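Local coordinates for uncharacterized protein (Novosphingobium aromaticivorans, PDB 2RFR) that is of unknown function but adopts the NTF2-like, cystatin-like fold of the SnoaL-like family and forms a trimer, at residues L15-E20 with V90-D95; A97-H102 with W123-T128; V118-W123 with A146-L151. One frame throughout, in Å; residues are numbered along the deposited sequence.

Contact 1: L15-E20 with V90-D95; sequences LEDREE and VTVEGD
Segment 15-20 is a piece of the long N-terminal helix 5-33. Segment 90-95 holds the last residues of strand 81-93 and the turn after it. Leu15 and Glu16 face a neighbouring copy: Leu15 packs on Leu15 of the third subunit. Asp17 is the first residue to meet the strand. Its CG lies beside the backbone N, and OD2 comes 4.1 Å from Val92 CG1, crossing the valine at about a right angle. This is a loose touch; the main polar partner of Asp17 is Arg127, bound by a salt bridge through OD1. Arg18 carries the contact. Its CG rests 3.9 Å from CG2 of Val92, then the chain bends at chi3 (62°) and brings the guanidinium to the strand backbone. NH1 donates to Val90 O at 2.7 Å, with an N-H...O angle of 153°. The oxygen lies near the guanidinium plane, but the nitrogen sits above the plane of the carbonyl. CB of Val90 lies over one face of the group. A water accepts a bond from Val92 N and a weak one from Arg18 NH1. NE and NH2 make salt bridges to Glu19 and Glu23 of the second subunit, so one arginine joins helix, strand and neighbour. A long N-terminal helix packed on a curved sheet is the hallmark of the NTF2-like, cystatin-like fold.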
ATOM      1  N   LEU A  15       5.254  -7.776  15.921  1.00 10.99           N
ATOM      2  CA  LEU A  15       4.524  -7.929  14.655  1.00 10.50           C
ATOM      3  C   LEU A  15       3.102  -7.479  14.814  1.00 10.25           C
ATOM      4  O   LEU A  15       2.557  -6.823  13.924  1.00 10.56           O
ATOM      5  CB  LEU A  15       4.587  -9.350  14.115  1.00 12.22           C
ATOM      6  CG  LEU A  15       5.893  -9.820  13.508  1.00 13.85           C
ATOM      7  CD1 LEU A  15       5.638 -11.241  13.030  1.00 19.30           C
ATOM      8  CD2 LEU A  15       6.292  -8.953  12.346  1.00 18.47           C
ATOM      9  N   GLU A  16       2.460  -7.838  15.918  1.00 10.71           N
ATOM     10  CA  GLU A  16       1.090  -7.396  16.166  1.00 10.62           C
ATOM     11  C   GLU A  16       0.978  -5.893  16.256  1.00 10.62           C
ATOM     12  O   GLU A  16       0.035  -5.298  15.760  1.00 10.93           O
ATOM     13  CB  GLU A  16       0.509  -8.070  17.419  1.00 10.48           C
ATOM     14  CG  GLU A  16       0.288  -9.564  17.227  1.00 10.80           C
ATOM     15  CD  GLU A  16      -0.027 -10.265  18.533  1.00 13.43           C
ATOM     16  OE1 GLU A  16       0.457  -9.868  19.601  1.00 15.01           O
ATOM     17  OE2 GLU A  16      -0.770 -11.272  18.537  1.00 15.06           O
ATOM     18  N   ASP A  17       1.920  -5.276  16.919  1.00  9.75           N
ATOM     19  CA  ASP A  17       1.954  -3.815  17.068  1.00  9.61           C
ATOM     20  C   ASP A  17       2.018  -3.170  15.681  1.00  9.71           C
ATOM     21  O   ASP A  17       1.249  -2.257  15.376  1.00  9.56           O
ATOM     22  CB  ASP A  17       3.192  -3.402  17.888  1.00  9.90           C
ATOM     23  CG  ASP A  17       3.105  -3.721  19.353  1.00 11.45           C
ATOM     24  OD1 ASP A  17       2.015  -3.923  19.898  1.00 11.38           O
ATOM     25  OD2 ASP A  17       4.200  -3.670  19.949  1.00 11.71           O
ATOM     26  N   ARG A  18       2.931  -3.641  14.832  1.00  9.72           N
ATOM     27  CA  ARG A  18       3.114  -3.066  13.522  1.00 10.60           C
ATOM     28  C   ARG A  18       1.880  -3.271  12.672  1.00  9.77           C
ATOM     29  O   ARG A  18       1.470  -2.359  11.943  1.00 10.87           O
ATOM     30  CB  ARG A  18       4.320  -3.704  12.863  1.00 11.84           C
ATOM     31  CG  ARG A  18       5.633  -3.333  13.540  1.00 13.70           C
ATOM     32  CD  ARG A  18       6.839  -4.104  12.956  1.00 14.55           C
ATOM     33  NE  ARG A  18       7.007  -3.771  11.563  1.00 24.94           N
ATOM     34  CZ  ARG A  18       7.565  -2.632  11.137  1.00 29.35           C
ATOM     35  NH1 ARG A  18       8.118  -1.823  11.988  1.00 25.01           N
ATOM     36  NH2 ARG A  18       7.642  -2.360   9.854  1.00 31.49           N
ATOM     37  N   GLU A  19       1.256  -4.432  12.761  0.50 10.26           N
ATOM     38  CA  GLU A  19       0.088  -4.706  11.961  0.50 10.89           C
ATOM     39  C   GLU A  19      -1.091  -3.846  12.434  0.50 11.03           C
ATOM     40  O   GLU A  19      -1.913  -3.387  11.613  0.50 11.36           O
ATOM     41  CB  GLU A  19      -0.167  -6.225  11.938  0.50 10.96           C
ATOM     42  CG  GLU A  19      -1.446  -6.675  11.343  0.50 15.95           C
ATOM     43  CD  GLU A  19      -1.541  -6.405   9.920  0.50 18.88           C
ATOM     44  OE1 GLU A  19      -0.532  -6.170   9.272  0.50 22.58           O
ATOM     45  OE2 GLU A  19      -2.670  -6.527   9.448  0.50 23.75           O
ATOM     46  N   GLU A  20      -1.215  -3.610  13.735  1.00 10.62           N
ATOM     47  CA  GLU A  20      -2.265  -2.740  14.267  1.00 11.09           C
ATOM     48  C   GLU A  20      -2.100  -1.324  13.808  1.00  9.58           C
ATOM     49  O   GLU A  20      -3.093  -0.686  13.441  1.00  9.71           O
ATOM     50  CB  GLU A  20      -2.273  -2.766  15.787  1.00 13.79           C
ATOM     51  CG  GLU A  20      -3.500  -3.044  16.483  1.00 25.70           C
ATOM     52  CD  GLU A  20      -3.395  -3.030  18.000  1.00 18.01           C
ATOM     53  OE1 GLU A  20      -2.763  -3.919  18.609  1.00 24.49           O
ATOM     54  OE2 GLU A  20      -3.968  -2.080  18.532  1.00 18.28           O
ATOM     55  N   VAL A  90       7.006   2.016   9.388  1.00  8.93           N
ATOM     56  CA  VAL A  90       6.609   2.065  10.789  1.00  8.85           C
ATOM     57  C   VAL A  90       7.812   1.760  11.638  1.00 10.34           C
ATOM     58  O   VAL A  90       8.524   0.789  11.362  1.00 11.93           O
ATOM     59  CB  VAL A  90       5.466   1.059  11.047  1.00 10.10           C
ATOM     60  CG1 VAL A  90       5.113   1.023  12.581  1.00 12.83           C
ATOM     61  CG2 VAL A  90       4.225   1.380  10.219  1.00 12.53           C
ATOM     62  N   THR A  91       8.013   2.552  12.683  1.00  9.54           N
ATOM     63  CA  THR A  91       9.011   2.272  13.734  1.00 10.41           C
ATOM     64  C   THR A  91       8.318   2.263  15.092  1.00 10.53           C
ATOM     65  O   THR A  91       7.696   3.232  15.453  1.00 11.64           O
ATOM     66  CB  THR A  91      10.090   3.317  13.743  1.00 13.51           C
ATOM     67  OG1 THR A  91      10.764   3.320  12.483  1.00 19.14           O
ATOM     68  CG2 THR A  91      11.123   3.048  14.874  1.00 17.43           C
ATOM     69  N   VAL A  92       8.397   1.138  15.799  1.00 11.27           N
ATOM     70  CA  VAL A  92       7.882   1.001  17.141  1.00 11.33           C
ATOM     71  C   VAL A  92       9.007   1.127  18.147  1.00 11.83           C
ATOM     72  O   VAL A  92      10.063   0.512  17.984  1.00 13.73           O
ATOM     73  CB  VAL A  92       7.164  -0.347  17.296  1.00 11.80           C
ATOM     74  CG1 VAL A  92       6.663  -0.563  18.736  1.00 15.20           C
ATOM     75  CG2 VAL A  92       6.062  -0.505  16.243  1.00 15.86           C
ATOM     76  N   GLU A  93       8.777   1.912  19.183  1.00 12.15           N
ATOM     77  CA  GLU A  93       9.696   2.070  20.292  1.00 13.47           C
ATOM     78  C   GLU A  93       8.898   1.940  21.587  1.00 13.32           C
ATOM     79  O   GLU A  93       8.350   2.893  22.079  1.00 14.41           O
ATOM     80  CB  GLU A  93      10.371   3.431  20.217  1.00 17.04           C
ATOM     81  CG  GLU A  93      11.257   3.599  18.993  1.00 23.51           C
ATOM     82  N   GLY A  94       8.845   0.738  22.114  1.00 15.46           N
ATOM     83  CA  GLY A  94       8.115   0.515  23.343  1.00 13.83           C
ATOM     84  C   GLY A  94       6.636   0.644  23.202  1.00 12.68           C
ATOM     85  O   GLY A  94       6.006  -0.162  22.570  1.00 13.37           O
ATOM     86  N   ASP A  95       6.087   1.696  23.799  1.00 11.41           N
ATOM     87  CA  ASP A  95       4.657   1.987  23.794  1.00 11.18           C
ATOM     88  C   ASP A  95       4.327   3.163  22.867  1.00 10.41           C
ATOM     89  O   ASP A  95       3.212   3.652  22.925  1.00 11.54           O
ATOM     90  CB  ASP A  95       4.163   2.268  25.212  1.00 11.33           C
ATOM     91  CG  ASP A  95       4.301   1.081  26.135  1.00 13.11           C
ATOM     92  OD1 ASP A  95       4.185  -0.062  25.634  1.00 13.49           O
ATOM     93  OD2 ASP A  95       4.516   1.299  27.351  1.00 19.15           O
TER
HETATM   94  O   HOH W   1       9.924  -1.115  14.675  1.00 32.07           O

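Contact 2: A97-H102 with W123-T128; sequences ATARCH and WTFRRT
Four backbone hydrogen bonds join 97-102 to 123-128. Ala99 and Trp123 form one antiparallel hydrogen-bonded pair. Trp123 N donates to Ala99 O at 2.9 Å in a nearly straight bond, 174°. Both bonds of this pair lie in the carbonyl planes. The Ala97 and Phe125 pair is less regular. Its two donors sit above the carbonyl planes, and Ala97 N to Phe125 O is the longest of the four at 3.1 Å. Thr98 and Thr124 form the non-hydrogen-bonded pair between them. There CA-H...O contacts add to the ladder: Thr98 CA lies 3.3 Å from Trp123 O, and Thr124 CA is as close to Ala97 O. The strands belong to the hairpin 96-109 and 112-128, which sits between strands 131-141 and 81-93 in the curved mixed sheet of the NTF2-like fold. Apolar contacts gather on the face with Ala97, Ala99, Trp123 and Phe125. Ile21, Leu24 and Ile25 of helix 5-33 pack on Ala97, Ala99 and Phe125. The Phe125 ring, with CG beside the backbone N, reaches from Ala97 towards Ala99. Its CE1 edge meets Ala99 CB at 3.8 Å, near the ring plane. Ala97 CB touches Phe125 CB. A sulfur-aromatic contact lies farther along. Cys101 SG takes the crowded position between N and the carbonyl carbon (chi1 67°). It comes 3.8 Å from Trp123 NE1, approaching the indole obliquely. This indole NE1 is buried and has no hydrogen-bond partner in the model. On the other face, Thr98 CG2 lies 3.5 Å from Trp123 O.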
ATOM      1  N   ALA A  97       5.098   4.856  18.669  1.00  9.09           N
ATOM      2  CA  ALA A  97       5.500   4.512  17.326  1.00  8.74           C
ATOM      3  C   ALA A  97       5.359   5.750  16.445  1.00  8.32           C
ATOM      4  O   ALA A  97       4.637   6.685  16.752  1.00  9.05           O
ATOM      5  CB  ALA A  97       4.627   3.382  16.746  1.00 10.20           C
ATOM      6  N   THR A  98       6.067   5.662  15.323  0.61  9.04           N
ATOM      7  CA  THR A  98       6.040   6.693  14.258  0.61  8.82           C
ATOM      8  C   THR A  98       5.860   6.032  12.905  0.61  9.76           C
ATOM      9  O   THR A  98       6.481   4.982  12.660  0.61 11.69           O
ATOM     10  CB  THR A  98       7.364   7.505  14.267  0.61 10.18           C
ATOM     11  OG1 THR A  98       7.609   8.019  15.597  0.61 14.41           O
ATOM     12  CG2 THR A  98       7.315   8.709  13.289  0.61 11.72           C
ATOM     13  N   ALA A  99       5.075   6.642  12.017  1.00  7.80           N
ATOM     14  CA  ALA A  99       4.944   6.121  10.667  1.00  8.43           C
ATOM     15  C   ALA A  99       5.068   7.276   9.712  1.00  7.87           C
ATOM     16  O   ALA A  99       4.707   8.413  10.010  1.00  8.73           O
ATOM     17  CB  ALA A  99       3.582   5.442  10.469  1.00  9.62           C
ATOM     18  N   ARG A 100       5.535   7.003   8.512  0.56  7.84           N
ATOM     19  CA  ARG A 100       5.562   7.952   7.421  0.56  7.78           C
ATOM     20  C   ARG A 100       4.956   7.305   6.189  0.56  8.55           C
ATOM     21  O   ARG A 100       5.190   6.129   5.929  0.56  8.90           O
ATOM     22  CB  ARG A 100       6.986   8.403   7.130  0.56  9.27           C
ATOM     23  CG  ARG A 100       7.626   9.258   8.239  0.56 10.71           C
ATOM     24  CD  ARG A 100       9.137   9.278   8.087  0.56 14.35           C
ATOM     25  NE  ARG A 100       9.769   8.042   8.578  0.56 15.40           N
ATOM     26  CZ  ARG A 100      10.778   7.382   7.987  0.56 18.51           C
ATOM     27  NH1 ARG A 100      11.350   7.804   6.875  0.56 19.95           N
ATOM     28  NH2 ARG A 100      11.233   6.253   8.520  0.56 17.04           N
ATOM     29  N   CYS A 101       4.179   8.081   5.434  1.00  7.90           N
ATOM     30  CA  CYS A 101       3.547   7.586   4.221  1.00  7.76           C
ATOM     31  C   CYS A 101       3.241   8.809   3.333  1.00  6.89           C
ATOM     32  O   CYS A 101       3.285   9.934   3.748  1.00  9.69           O
ATOM     33  CB  CYS A 101       2.295   6.755   4.484  1.00  8.71           C
ATOM     34  SG  CYS A 101       0.879   7.641   5.179  1.00  9.87           S
ATOM     35  N   HIS A 102       2.888   8.465   2.120  1.00  7.30           N
ATOM     36  CA  HIS A 102       2.349   9.439   1.179  1.00  7.93           C
ATOM     37  C   HIS A 102       0.853   9.350   1.194  1.00  7.17           C
ATOM     38  O   HIS A 102       0.268   8.284   1.455  1.00  7.85           O
ATOM     39  CB  HIS A 102       2.833   9.148  -0.229  1.00  8.75           C
ATOM     40  CG  HIS A 102       4.303   9.224  -0.422  1.00  9.04           C
ATOM     41  ND1 HIS A 102       5.121   8.117  -0.355  1.00 17.07           N
ATOM     42  CD2 HIS A 102       5.106  10.265  -0.667  1.00  8.42           C
ATOM     43  CE1 HIS A 102       6.369   8.505  -0.609  1.00 18.58           C
ATOM     44  NE2 HIS A 102       6.389   9.814  -0.784  1.00 10.23           N
ATOM     45  N   TRP A 123       2.964  10.360  11.160  1.00  7.83           N
ATOM     46  CA  TRP A 123       2.007   9.972  12.196  1.00  8.09           C
ATOM     47  C   TRP A 123       2.771   9.518  13.420  1.00  8.42           C
ATOM     48  O   TRP A 123       3.794   8.856  13.294  1.00  9.78           O
ATOM     49  CB  TRP A 123       1.200   8.795  11.729  1.00  8.95           C
ATOM     50  CG  TRP A 123       0.300   8.894  10.560  1.00  9.71           C
ATOM     51  CD1 TRP A 123       0.657   8.947   9.243  1.00 12.67           C
ATOM     52  CD2 TRP A 123      -1.129   8.802  10.581  1.00  9.17           C
ATOM     53  NE1 TRP A 123      -0.460   8.912   8.473  1.00 12.79           N
ATOM     54  CE2 TRP A 123      -1.573   8.776   9.246  1.00 10.57           C
ATOM     55  CE3 TRP A 123      -2.068   8.732  11.584  1.00  9.93           C
ATOM     56  CZ2 TRP A 123      -2.904   8.690   8.919  1.00 11.51           C
ATOM     57  CZ3 TRP A 123      -3.401   8.612  11.255  1.00 12.03           C
ATOM     58  CH2 TRP A 123      -3.801   8.557   9.937  1.00 11.54           C
ATOM     59  N   THR A 124       2.268   9.832  14.587  1.00  8.18           N
ATOM     60  CA  THR A 124       2.711   9.260  15.844  1.00  8.15           C
ATOM     61  C   THR A 124       1.576   8.520  16.485  1.00  8.11           C
ATOM     62  O   THR A 124       0.406   8.859  16.295  1.00  9.47           O
ATOM     63  CB  THR A 124       3.279  10.288  16.754  1.00 10.16           C
ATOM     64  OG1 THR A 124       2.267  11.201  17.108  1.00 11.94           O
ATOM     65  CG2 THR A 124       4.471  11.031  16.186  1.00 13.61           C
ATOM     66  N   PHE A 125       1.927   7.497  17.277  1.00  8.32           N
ATOM     67  CA  PHE A 125       0.955   6.599  17.896  1.00  8.51           C
ATOM     68  C   PHE A 125       1.378   6.297  19.314  1.00  8.93           C
ATOM     69  O   PHE A 125       2.554   6.366  19.667  1.00  9.56           O
ATOM     70  CB  PHE A 125       0.861   5.277  17.127  1.00  8.76           C
ATOM     71  CG  PHE A 125       0.557   5.408  15.672  1.00  8.18           C
ATOM     72  CD1 PHE A 125       1.558   5.610  14.795  1.00  8.49           C
ATOM     73  CD2 PHE A 125      -0.726   5.399  15.196  1.00  8.61           C
ATOM     74  CE1 PHE A 125       1.297   5.761  13.442  1.00  8.83           C
ATOM     75  CE2 PHE A 125      -1.023   5.564  13.832  1.00  9.02           C
ATOM     76  CZ  PHE A 125       0.019   5.776  12.966  1.00  9.31           C
ATOM     77  N   ARG A 126       0.411   5.837  20.091  1.00  9.93           N
ATOM     78  CA  ARG A 126       0.740   5.256  21.387  1.00 11.92           C
ATOM     79  C   ARG A 126      -0.152   4.099  21.711  1.00 10.90           C
ATOM     80  O   ARG A 126      -1.263   3.987  21.262  1.00 10.39           O
ATOM     81  CB  ARG A 126       0.777   6.292  22.461  1.00 17.30           C
ATOM     82  CG  ARG A 126      -0.481   6.774  22.918  1.00 18.30           C
ATOM     83  CD  ARG A 126      -0.206   7.522  24.260  1.00 25.69           C
ATOM     84  NE  ARG A 126      -1.444   8.068  24.702  1.00 23.50           N
ATOM     85  CZ  ARG A 126      -1.831   9.342  24.624  1.00 23.72           C
ATOM     86  NH1 ARG A 126      -1.037  10.311  24.168  1.00 22.60           N
ATOM     87  NH2 ARG A 126      -3.037   9.628  25.081  1.00 27.37           N
ATOM     88  N   ARG A 127       0.394   3.221  22.532  1.00  9.79           N
ATOM     89  CA  ARG A 127      -0.333   2.051  22.985  1.00 10.47           C
ATOM     90  C   ARG A 127      -1.258   2.509  24.075  1.00 12.60           C
ATOM     91  O   ARG A 127      -0.797   3.002  25.066  1.00 21.30           O
ATOM     92  CB  ARG A 127       0.660   1.012  23.534  1.00 12.20           C
ATOM     93  CG  ARG A 127       0.017  -0.346  23.808  1.00 12.32           C
ATOM     94  CD  ARG A 127       0.977  -1.226  24.662  1.00 13.11           C
ATOM     95  NE  ARG A 127       2.311  -1.352  24.053  1.00 12.73           N
ATOM     96  CZ  ARG A 127       2.575  -2.167  23.017  1.00 12.25           C
ATOM     97  NH1 ARG A 127       1.654  -3.005  22.498  1.00 12.48           N
ATOM     98  NH2 ARG A 127       3.801  -2.209  22.513  1.00 12.36           N
ATOM     99  N   THR A 128      -2.519   2.247  23.975  1.00 13.24           N
ATOM    100  CA  THR A 128      -3.489   2.567  25.017  1.00 14.94           C
ATOM    101  C   THR A 128      -4.041   1.265  25.514  1.00 15.65           C
ATOM    102  O   THR A 128      -3.852   0.235  24.896  1.00 17.30           O
ATOM    103  CB  THR A 128      -4.661   3.416  24.464  1.00 13.71           C
ATOM    104  OG1 THR A 128      -5.621   2.594  23.770  1.00 13.95           O
ATOM    105  CG2 THR A 128      -4.160   4.580  23.572  1.00 13.89           C
TER

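Contact 3: V118-W123 with A146-L151; sequences VSANRW and AAARAL
Leu151 overlaps both Ala120 and Arg122, spreading its two methyls along the strand. CD1 lies 3.7 Å from Ala120 O, and CD2 meets CB of Arg122 at 3.9 Å. The contact sets the short C-terminal helix 146-152 against strand 112-128 of the sheet of the NTF2-like fold. Segments 146-151 and 118-123 run at 46° to each other, their axes 7.1 Å apart at the closest. Small residues permit the close approach. Ala120 CB points at the helix and comes 3.2 Å from Ala148 O, a tight contact. The same methyl lies 3.9 Å from Ala148 CB and also touches Leu151 CB. Asn121 points the other way and bonds to Arg137 and Asn139 of strand 131-141. Polar contact comes from Arg122. Its CG is anti to the backbone N (chi1 -174°), and the chain extends before bending at chi3. The guanidinium then turns its NE side to the helix backbone. NE donates to Leu151 O at 3.1 Å and NH2 to the same oxygen. That carbonyl is thus gripped side-on by two nitrogens, its oxygen lying near the guanidinium plane. NH2 also makes a weak hydrogen bond to Ala150 O at 3.2 Å, with an N-H...O angle of 129°.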
ATOM      1  N   VAL A 118      -1.305  15.895  -3.341  1.00  6.23           N
ATOM      2  CA  VAL A 118      -0.281  14.860  -3.133  1.00  6.65           C
ATOM      3  C   VAL A 118       0.551  15.345  -1.964  1.00  6.27           C
ATOM      4  O   VAL A 118       1.032  16.473  -1.996  1.00  6.22           O
ATOM      5  CB  VAL A 118       0.603  14.677  -4.372  1.00  6.86           C
ATOM      6  CG1 VAL A 118       1.712  13.704  -4.103  1.00  8.04           C
ATOM      7  CG2 VAL A 118      -0.235  14.267  -5.591  1.00  8.01           C
ATOM      8  N   SER A 119       0.659  14.511  -0.924  1.00  6.02           N
ATOM      9  CA  SER A 119       1.173  14.946   0.373  1.00  6.58           C
ATOM     10  C   SER A 119       2.075  13.946   1.021  1.00  6.37           C
ATOM     11  O   SER A 119       1.977  12.724   0.797  1.00  7.05           O
ATOM     12  CB  SER A 119       0.015  15.209   1.317  1.00  7.33           C
ATOM     13  OG  SER A 119      -0.898  16.194   0.769  1.00  8.89           O
ATOM     14  N   ALA A 120       2.940  14.469   1.884  1.00  6.45           N
ATOM     15  CA  ALA A 120       3.656  13.683   2.891  1.00  6.92           C
ATOM     16  C   ALA A 120       2.883  13.641   4.160  1.00  6.73           C
ATOM     17  O   ALA A 120       2.179  14.604   4.510  1.00  7.52           O
ATOM     18  CB  ALA A 120       4.980  14.371   3.137  1.00  7.98           C
ATOM     19  N   ASN A 121       3.046  12.549   4.923  0.55  6.65           N
ATOM     20  CA  ASN A 121       2.447  12.450   6.246  0.55  7.14           C
ATOM     21  C   ASN A 121       3.436  11.834   7.207  0.55  7.76           C
ATOM     22  O   ASN A 121       4.098  10.856   6.894  0.55  8.00           O
ATOM     23  CB  ASN A 121       1.230  11.505   6.273  0.55  6.46           C
ATOM     24  CG  ASN A 121       0.139  11.894   5.345  0.55  9.49           C
ATOM     25  OD1 ASN A 121      -0.809  12.530   5.747  0.55 11.62           O
ATOM     26  ND2 ASN A 121       0.305  11.617   4.049  0.55  9.49           N
ATOM     27  N   ARG A 122       3.428  12.364   8.416  1.00  7.45           N
ATOM     28  CA  ARG A 122       4.068  11.768   9.558  1.00  7.98           C
ATOM     29  C   ARG A 122       3.047  11.582  10.649  1.00  7.89           C
ATOM     30  O   ARG A 122       2.338  12.515  11.016  1.00  8.92           O
ATOM     31  CB  ARG A 122       5.187  12.681  10.099  1.00  9.93           C
ATOM     32  CG  ARG A 122       5.965  11.983  11.223  1.00 13.66           C
ATOM     33  CD  ARG A 122       7.025  12.883  11.738  1.00 21.05           C
ATOM     34  NE  ARG A 122       8.115  12.939  10.812  1.00 29.59           N
ATOM     35  CZ  ARG A 122       9.380  12.712  11.113  1.00 33.82           C
ATOM     36  NH1 ARG A 122       9.748  12.382  12.345  1.00 43.31           N
ATOM     37  NH2 ARG A 122      10.289  12.854  10.163  1.00 28.09           N
ATOM     38  N   TRP A 123       2.964  10.360  11.160  1.00  7.83           N
ATOM     39  CA  TRP A 123       2.007   9.972  12.196  1.00  8.09           C
ATOM     40  C   TRP A 123       2.771   9.518  13.420  1.00  8.42           C
ATOM     41  O   TRP A 123       3.794   8.856  13.294  1.00  9.78           O
ATOM     42  CB  TRP A 123       1.200   8.795  11.729  1.00  8.95           C
ATOM     43  CG  TRP A 123       0.300   8.894  10.560  1.00  9.71           C
ATOM     44  CD1 TRP A 123       0.657   8.947   9.243  1.00 12.67           C
ATOM     45  CD2 TRP A 123      -1.129   8.802  10.581  1.00  9.17           C
ATOM     46  NE1 TRP A 123      -0.460   8.912   8.473  1.00 12.79           N
ATOM     47  CE2 TRP A 123      -1.573   8.776   9.246  1.00 10.57           C
ATOM     48  CE3 TRP A 123      -2.068   8.732  11.584  1.00  9.93           C
ATOM     49  CZ2 TRP A 123      -2.904   8.690   8.919  1.00 11.51           C
ATOM     50  CZ3 TRP A 123      -3.401   8.612  11.255  1.00 12.03           C
ATOM     51  CH2 TRP A 123      -3.801   8.557   9.937  1.00 11.54           C
ATOM     52  N   ALA A 146       9.136  22.840   1.939  1.00  7.86           N
ATOM     53  CA  ALA A 146      10.123  22.230   2.821  1.00  8.39           C
ATOM     54  C   ALA A 146       9.496  21.292   3.809  1.00  8.03           C
ATOM     55  O   ALA A 146      10.050  20.239   4.165  1.00  8.33           O
ATOM     56  CB  ALA A 146      10.932  23.314   3.545  1.00  9.16           C
ATOM     57  N   ALA A 147       8.316  21.620   4.313  1.00  7.84           N
ATOM     58  CA  ALA A 147       7.694  20.817   5.392  1.00  8.77           C
ATOM     59  C   ALA A 147       7.416  19.407   4.909  1.00  7.83           C
ATOM     60  O   ALA A 147       7.558  18.467   5.715  1.00  8.29           O
ATOM     61  CB  ALA A 147       6.397  21.488   5.892  1.00  9.32           C
ATOM     62  N   ALA A 148       7.001  19.223   3.663  1.00  7.62           N
ATOM     63  CA  ALA A 148       6.644  17.893   3.229  1.00  7.89           C
ATOM     64  C   ALA A 148       7.883  17.004   3.238  1.00  7.50           C
ATOM     65  O   ALA A 148       7.785  15.845   3.598  1.00  8.91           O
ATOM     66  CB  ALA A 148       5.979  17.950   1.855  1.00  8.40           C
ATOM     67  N   ARG A 149       9.007  17.520   2.741  1.00  8.06           N
ATOM     68  CA  ARG A 149      10.233  16.729   2.770  1.00  8.44           C
ATOM     69  C   ARG A 149      10.658  16.378   4.174  1.00  8.61           C
ATOM     70  O   ARG A 149      11.073  15.236   4.474  1.00 10.25           O
ATOM     71  CB  ARG A 149      11.374  17.458   2.070  1.00  9.15           C
ATOM     72  CG  ARG A 149      11.102  17.574   0.581  1.00 10.75           C
ATOM     73  CD  ARG A 149      12.332  18.081  -0.184  1.00 12.87           C
ATOM     74  NE  ARG A 149      12.680  19.437   0.234  1.00 12.98           N
ATOM     75  CZ  ARG A 149      12.128  20.545  -0.248  1.00 10.88           C
ATOM     76  NH1 ARG A 149      11.258  20.515  -1.216  1.00 10.41           N
ATOM     77  NH2 ARG A 149      12.502  21.734   0.218  1.00 12.82           N
ATOM     78  N   ALA A 150      10.515  17.320   5.106  1.00  8.76           N
ATOM     79  CA  ALA A 150      10.861  17.061   6.507  1.00  9.76           C
ATOM     80  C   ALA A 150      10.003  16.040   7.165  1.00 10.14           C
ATOM     81  O   ALA A 150      10.486  15.275   8.008  1.00 11.17           O
ATOM     82  CB  ALA A 150      10.847  18.402   7.321  1.00 11.33           C
ATOM     83  N   LEU A 151       8.724  15.964   6.806  1.00  8.98           N
ATOM     84  CA  LEU A 151       7.844  14.949   7.343  1.00  9.56           C
ATOM     85  C   LEU A 151       8.318  13.560   6.983  1.00  8.11           C
ATOM     86  O   LEU A 151       8.134  12.636   7.767  1.00 10.09           O
ATOM     87  CB  LEU A 151       6.404  15.187   6.890  1.00  8.95           C
ATOM     88  CG  LEU A 151       5.723  16.420   7.429  1.00  9.80           C
ATOM     89  CD1 LEU A 151       4.361  16.561   6.829  1.00 11.32           C
ATOM     90  CD2 LEU A 151       5.641  16.410   9.003  1.00 12.67           C
TER

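From the N terminus, contact 1 starts within helix 5-33 and closes a loop of 69 residues back to strand 81-93. Contact 2 opens only after contact 1 has closed, on the next strand. It closes the 20 residues of the hairpin between 97-102 and 123-128. Contact 3 starts before contact 2 is complete, so these two cross and share Trp123. It closes 22 residues between 118-123 and the C-terminal helix. Arg127 of contact 2 also bridges to Asp95, beyond its tie to the helix. Contacts 2 and 3 meet where Cys101 O probably accepts a hydrogen bond from Asn121 N. Contacts 1 and 3 do not touch. Together they tie the first and last helices to one sheet.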